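Local coordinates for nadph-flavin oxidoreductase (Vibrio harveyi, PDB 1BKJ), which catalyses the NADPH-dependent reduction of FMN to FMNH2, which it supplies to luciferase for bioluminescence, and works as a homodimer, at the interface of chains A and B. Coordinates in Å, arbitrary orientation; residue numbers count along the deposited sequence, not the author numbering. Chains: chain A/B, Nadph-flavin oxidoreductase.

The three contacts are parts of one two-fold symmetric homodimer interface, and each has a twin with the chains exchanged. Contact 1 stands apart: the centre of its C-alpha atoms is about 30 Å from that of contact 2 and about 24 Å from that of contact 3. Contacts 2 and 3 are neighbours, with centres about 11 Å apart, and share A:Val176 at the start of strand 176-178. Helix 24-35 works in two places, through A:Thr29 in contact 1 and through B:Ile31 and B:Leu35 in contact 3. The N-terminal helix and the segment 170-178 of each subunit thus both reach onto the partner.

Contact 1: the interface of chains A and B. Residues chain A 29, 117-118, 121-122; chain B 2, 4-5.
The side-chain hydroxyl of A:Ser121, at the end of helix 98-121, meets groups of both chains. Within its own helix OG donates to A:Ala118 O at 2.7 Å, from 21° off the carbonyl plane. OG lies between the backbone N and the carbonyl carbon (chi1 76°), which turns it back along the helix to A:Ala118 O. With that hydrogen spent on A:Ala118 O, OG can accept a weak bond from B:Asn2 ND2 at 3.4 Å across the interface. B:Asn2 OD1, 3.3 Å from OG, could be only a weak alternative acceptor for the same hydrogen. B:Asn2 OD1 accepts the backbone N of B:Ile5 at 3.2 Å in a fairly straight bond, 161° at H. B:Asn2 thus serves as the N-cap of helix 3-9, which should steady its amide. Alongside, A:Ser121 CB rests on B:Thr4 CB at 3.6 Å. B:Ile5 carries the apolar part with both its branches. Its CD1 packs against A:Met122 CE at 3.9 Å. Its CG2 meets the methyl CG2 of A:Thr29, also at 3.9 Å, and those two side chains cross at about a right angle. The patch seats the N-terminal helix of one subunit against helices 24-35 and 98-121 of the other, as part of the enzyme's dimer interface.

Contact 2: the interface of chains A and B. Residues chain A 176, 178; chain B 50, 52.
A:Glu178 and B:Arg50 form a salt bridge between strands of the two subunits. The tight part is the grip of the guanidinium nitrogen NH1 on the carboxylate. B:Arg50 NH1 donates to A:Glu178 OE2 at 3.2 Å, nearly straight with 168° at H. OE2 receives it on its syn lone pair, the side of the other oxygen, and lies in the guanidinium plane at its edge. NH1 also reaches A:Glu178 OE1 at 3.3 Å, but that bond is bent and weak. The carboxylate and guanidinium planes stand 75° apart, so the pair is not a flat two-pronged one. The two side chains run side by side and point the same way. B:Arg50 is extended from CG to NE, and this carries NH1 past the carboxylate. A:Glu178 instead bends at chi2 (-102°), which brings its carboxyl carbon CD to 4.0 Å from B:Arg50 CD. From the second shell of the same chain, B:Thr52 backs the guanidinium, with CG2 3.5 Å above the centre of one face. The looser side lies in the longer approaches across the interface. B:Thr52 CG2 comes no nearer to A:Glu178 OE1 than 4.3 Å. On the other flank A:Val176 CG1 stays 4.3 Å from B:Arg50 CB. In the fold, A:Glu178 of strand 176-178 forms a parallel beta bridge with B:Arg50 of strand 46-50, so the short strand of one subunit adds to the strand of its partner.

Contact 3: the interface of chains A and B. Residues chain A 170, 172, 175-176; chain B 31, 35.
Helix 24-35 of chain B packs against the short helix 172-175 of chain A and the start of strand 176-178. In the pairs across this patch, B:Ile31 and B:Leu35, one turn apart, supply the side chains of chain B. B:Ile31 puts its CG2 methyl forward. It meets A:Val176 CG2 at 3.6 Å, with the two side chains at a slant. The same methyl touches A:Ala172 CB at 4.0 Å, so it faces the notch between A:Ala172 and A:Val176. The isoleucine's other branch adds CD1, which also reaches A:Val176 CG2. With CG1 anti to the backbone N (chi1 -175°), A:Val176 turns its CG2, anti to the carbonyl carbon, towards the isoleucine. B:Leu35 splits its two methyls between neighbours. CD2 lies against the A:Val175 side chain, 4.0 Å from CG2 and 4.1 Å from CG1. Leucine and valine lie alongside, running opposite ways. CD1 instead packs beside the backbone of chain A, 3.9 Å from A:Leu170 O. The side-chain pairs named here meet by van der Waals packing. The patch holds the segment after the FMN-binding A:Lys167 and A:Arg169 against the partner subunit. It may thereby tie dimer assembly to the cofactor site, since this stretch follows those residues closely in sequence.

Contact 1: the interface of chains A and B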
ATOM      1  N   THR A  29      15.957 -12.321  -3.483  1.00 15.38           N
ATOM      2  CA  THR A  29      16.195 -10.883  -3.594  1.00 15.76           C
ATOM      3  C   THR A  29      14.870 -10.079  -3.645  1.00 15.46           C
ATOM      4  O   THR A  29      14.767  -9.009  -3.025  1.00 15.53           O
ATOM      5  CB  THR A  29      17.105 -10.599  -4.801  1.00 16.22           C
ATOM      6  OG1 THR A  29      18.395 -11.179  -4.549  1.00 18.06           O
ATOM      7  CG2 THR A  29      17.279  -9.114  -5.049  1.00 17.37           C
ATOM      8  N   LEU A 117       8.783  -3.847  -7.944  1.00 13.06           N
ATOM      9  CA  LEU A 117       9.858  -3.003  -8.476  1.00 13.72           C
ATOM     10  C   LEU A 117      11.193  -3.749  -8.578  1.00 13.54           C
ATOM     11  O   LEU A 117      11.893  -3.635  -9.588  1.00 13.54           O
ATOM     12  CB  LEU A 117      10.022  -1.721  -7.663  1.00 14.40           C
ATOM     13  CG  LEU A 117       8.978  -0.634  -7.895  1.00 15.53           C
ATOM     14  CD1 LEU A 117       9.278   0.524  -6.977  1.00 15.76           C
ATOM     15  CD2 LEU A 117       8.966  -0.166  -9.346  1.00 15.91           C
ATOM     16  N   ALA A 118      11.503  -4.565  -7.572  1.00 14.00           N
ATOM     17  CA  ALA A 118      12.720  -5.378  -7.578  1.00 14.57           C
ATOM     18  C   ALA A 118      12.652  -6.328  -8.784  1.00 14.72           C
ATOM     19  O   ALA A 118      13.582  -6.379  -9.581  1.00 15.54           O
ATOM     20  CB  ALA A 118      12.836  -6.179  -6.298  1.00 14.12           C
ATOM     21  N   SER A 121      13.045  -4.461 -12.187  1.00 15.75           N
ATOM     22  CA  SER A 121      14.420  -4.005 -12.379  1.00 16.65           C
ATOM     23  C   SER A 121      15.344  -5.100 -12.907  1.00 17.43           C
ATOM     24  O   SER A 121      16.402  -4.798 -13.466  1.00 17.90           O
ATOM     25  CB  SER A 121      14.980  -3.449 -11.081  1.00 15.88           C
ATOM     26  OG  SER A 121      15.333  -4.463 -10.161  1.00 16.00           O
ATOM     27  N   MET A 122      14.921  -6.356 -12.721  1.00 18.25           N
ATOM     28  CA  MET A 122      15.646  -7.553 -13.166  1.00 19.07           C
ATOM     29  C   MET A 122      15.160  -8.016 -14.534  1.00 18.97           C
ATOM     30  O   MET A 122      15.596  -9.048 -15.039  1.00 20.14           O
ATOM     31  CB  MET A 122      15.463  -8.695 -12.163  1.00 20.36           C
ATOM     32  CG  MET A 122      16.030  -8.419 -10.783  1.00 23.54           C
ATOM     33  SD  MET A 122      15.579  -9.685  -9.556  1.00 28.60           S
ATOM     34  CE  MET A 122      17.169  -9.937  -8.856  1.00 27.79           C
TER
ATOM     35  N   ASN B   2      21.823  -4.331  -9.362  1.00 30.51           N
ATOM     36  CA  ASN B   2      21.425  -3.116 -10.065  1.00 29.80           C
ATOM     37  C   ASN B   2      21.072  -1.997  -9.095  1.00 29.30           C
ATOM     38  O   ASN B   2      20.900  -2.241  -7.900  1.00 29.55           O
ATOM     39  CB  ASN B   2      20.279  -3.397 -11.065  1.00 30.52           C
ATOM     40  CG  ASN B   2      18.983  -3.896 -10.400  1.00 30.55           C
ATOM     41  OD1 ASN B   2      18.300  -3.141  -9.712  1.00 29.23           O
ATOM     42  ND2 ASN B   2      18.617  -5.154 -10.667  1.00 30.13           N
ATOM     43  N   THR B   4      18.184  -0.078  -8.655  1.00 24.89           N
ATOM     44  CA  THR B   4      16.849  -0.070  -8.013  1.00 23.53           C
ATOM     45  C   THR B   4      16.836  -0.911  -6.732  1.00 22.93           C
ATOM     46  O   THR B   4      16.291  -0.484  -5.713  1.00 22.97           O
ATOM     47  CB  THR B   4      15.737  -0.587  -8.970  1.00 23.27           C
ATOM     48  OG1 THR B   4      15.743   0.188 -10.174  1.00 23.24           O
ATOM     49  CG2 THR B   4      14.335  -0.506  -8.347  1.00 22.87           C
ATOM     50  N   ILE B   5      17.498  -2.065  -6.786  1.00 21.82           N
ATOM     51  CA  ILE B   5      17.589  -2.990  -5.660  1.00 21.42           C
ATOM     52  C   ILE B   5      18.495  -2.434  -4.554  1.00 21.08           C
ATOM     53  O   ILE B   5      18.168  -2.565  -3.368  1.00 21.09           O
ATOM     54  CB  ILE B   5      18.013  -4.404  -6.152  1.00 21.22           C
ATOM     55  CG1 ILE B   5      16.873  -4.986  -6.986  1.00 20.89           C
ATOM     56  CG2 ILE B   5      18.292  -5.354  -4.981  1.00 21.58           C
ATOM     57  CD1 ILE B   5      17.226  -6.238  -7.697  1.00 23.13           C
TER

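Contact 2: the interface of chains A and B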
ATOM      1  N   VAL A 176      -2.922  15.997  -7.514  1.00 20.84           N
ATOM      2  CA  VAL A 176      -2.223  16.805  -6.503  1.00 20.51           C
ATOM      3  C   VAL A 176      -2.935  18.139  -6.221  1.00 20.78           C
ATOM      4  O   VAL A 176      -3.235  18.922  -7.128  1.00 20.61           O
ATOM      5  CB  VAL A 176      -0.719  17.045  -6.869  1.00 20.20           C
ATOM      6  CG1 VAL A 176       0.033  17.783  -5.751  1.00 20.26           C
ATOM      7  CG2 VAL A 176      -0.039  15.727  -7.150  1.00 20.46           C
ATOM      8  N   GLU A 178      -2.949  21.646  -3.595  1.00 23.88           N
ATOM      9  CA  GLU A 178      -2.063  22.510  -2.805  1.00 25.13           C
ATOM     10  C   GLU A 178      -2.822  23.090  -1.601  1.00 24.12           C
ATOM     11  O   GLU A 178      -3.805  23.824  -1.772  1.00 23.85           O
ATOM     12  CB  GLU A 178      -1.501  23.658  -3.658  1.00 27.84           C
ATOM     13  CG  GLU A 178      -0.737  23.241  -4.930  1.00 32.65           C
ATOM     14  CD  GLU A 178       0.781  23.322  -4.786  1.00 35.79           C
ATOM     15  OE1 GLU A 178       1.280  24.239  -4.073  1.00 37.44           O
ATOM     16  OE2 GLU A 178       1.474  22.474  -5.406  1.00 37.13           O
TER
ATOM     17  N   ARG B  50      -0.433  18.537  -1.058  1.00 18.97           N
ATOM     18  CA  ARG B  50       0.887  19.101  -0.781  1.00 19.83           C
ATOM     19  C   ARG B  50       0.677  20.269   0.196  1.00 20.51           C
ATOM     20  O   ARG B  50      -0.116  21.161  -0.080  1.00 21.13           O
ATOM     21  CB  ARG B  50       1.518  19.589  -2.084  1.00 19.83           C
ATOM     22  CG  ARG B  50       2.928  20.124  -1.914  1.00 20.97           C
ATOM     23  CD  ARG B  50       3.410  20.844  -3.153  1.00 22.01           C
ATOM     24  NE  ARG B  50       4.733  21.435  -2.943  1.00 22.16           N
ATOM     25  CZ  ARG B  50       5.191  22.530  -3.545  1.00 22.40           C
ATOM     26  NH1 ARG B  50       4.438  23.196  -4.411  1.00 22.51           N
ATOM     27  NH2 ARG B  50       6.428  22.938  -3.303  1.00 23.21           N
ATOM     28  N   THR B  52       2.210  23.422   1.794  1.00 22.02           N
ATOM     29  CA  THR B  52       3.257  24.438   1.728  1.00 22.96           C
ATOM     30  C   THR B  52       3.083  25.559   2.754  1.00 24.14           C
ATOM     31  O   THR B  52       4.029  26.294   3.048  1.00 24.90           O
ATOM     32  CB  THR B  52       3.344  25.053   0.330  1.00 22.20           C
ATOM     33  OG1 THR B  52       2.060  25.545  -0.060  1.00 22.10           O
ATOM     34  CG2 THR B  52       3.820  24.023  -0.660  1.00 21.68           C
TER

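Contact 3: the interface of chains A and B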
ATOM      1  N   LEU A 170      -4.276  10.072 -14.862  1.00 19.57           N
ATOM      2  CA  LEU A 170      -4.848  11.412 -14.704  1.00 19.62           C
ATOM      3  C   LEU A 170      -3.659  12.372 -14.521  1.00 19.67           C
ATOM      4  O   LEU A 170      -2.604  11.946 -14.029  1.00 19.53           O
ATOM      5  CB  LEU A 170      -5.747  11.470 -13.463  1.00 19.19           C
ATOM      6  CG  LEU A 170      -7.177  10.946 -13.562  1.00 18.97           C
ATOM      7  CD1 LEU A 170      -7.717  10.737 -12.163  1.00 19.19           C
ATOM      8  CD2 LEU A 170      -8.052  11.901 -14.347  1.00 17.77           C
ATOM      9  N   ALA A 172      -1.144  15.312 -13.087  1.00 20.92           N
ATOM     10  CA  ALA A 172      -0.726  15.729 -11.754  1.00 21.22           C
ATOM     11  C   ALA A 172      -1.538  16.876 -11.171  1.00 21.93           C
ATOM     12  O   ALA A 172      -1.770  16.891  -9.975  1.00 22.40           O
ATOM     13  CB  ALA A 172       0.749  16.076 -11.750  1.00 21.50           C
ATOM     14  N   VAL A 175      -4.769  15.105  -9.532  1.00 21.92           N
ATOM     15  CA  VAL A 175      -4.447  14.266  -8.363  1.00 21.53           C
ATOM     16  C   VAL A 175      -3.789  15.024  -7.199  1.00 21.48           C
ATOM     17  O   VAL A 175      -4.089  14.727  -6.037  1.00 21.21           O
ATOM     18  CB  VAL A 175      -3.599  13.011  -8.802  1.00 21.43           C
ATOM     19  CG1 VAL A 175      -3.228  12.111  -7.606  1.00 21.12           C
ATOM     20  CG2 VAL A 175      -4.387  12.188  -9.826  1.00 20.77           C
ATOM     21  N   VAL A 176      -2.922  15.997  -7.514  1.00 20.84           N
ATOM     22  CA  VAL A 176      -2.223  16.805  -6.503  1.00 20.51           C
ATOM     23  C   VAL A 176      -2.935  18.139  -6.221  1.00 20.78           C
ATOM     24  O   VAL A 176      -3.235  18.922  -7.128  1.00 20.61           O
ATOM     25  CB  VAL A 176      -0.719  17.045  -6.869  1.00 20.20           C
ATOM     26  CG1 VAL A 176       0.033  17.783  -5.751  1.00 20.26           C
ATOM     27  CG2 VAL A 176      -0.039  15.727  -7.150  1.00 20.46           C
TER
ATOM     28  N   ILE B  31       6.304  12.972  -8.005  1.00 19.53           N
ATOM     29  CA  ILE B  31       4.860  12.856  -8.238  1.00 19.24           C
ATOM     30  C   ILE B  31       4.609  11.952  -9.459  1.00 18.03           C
ATOM     31  O   ILE B  31       3.770  11.062  -9.389  1.00 17.64           O
ATOM     32  CB  ILE B  31       4.183  14.267  -8.461  1.00 20.21           C
ATOM     33  CG1 ILE B  31       4.305  15.168  -7.215  1.00 21.11           C
ATOM     34  CG2 ILE B  31       2.719  14.122  -8.896  1.00 20.69           C
ATOM     35  CD1 ILE B  31       3.654  14.642  -5.948  1.00 23.13           C
ATOM     36  N   LEU B  35       2.404   8.474  -9.772  1.00 16.49           N
ATOM     37  CA  LEU B  35       1.336   8.228 -10.744  1.00 16.27           C
ATOM     38  C   LEU B  35       1.547   6.967 -11.590  1.00 15.91           C
ATOM     39  O   LEU B  35       0.575   6.321 -11.969  1.00 15.72           O
ATOM     40  CB  LEU B  35       1.135   9.445 -11.654  1.00 16.57           C
ATOM     41  CG  LEU B  35       0.653  10.741 -10.997  1.00 16.72           C
ATOM     42  CD1 LEU B  35       0.713  11.861 -12.010  1.00 18.47           C
ATOM     43  CD2 LEU B  35      -0.748  10.583 -10.461  1.00 17.13           C
TER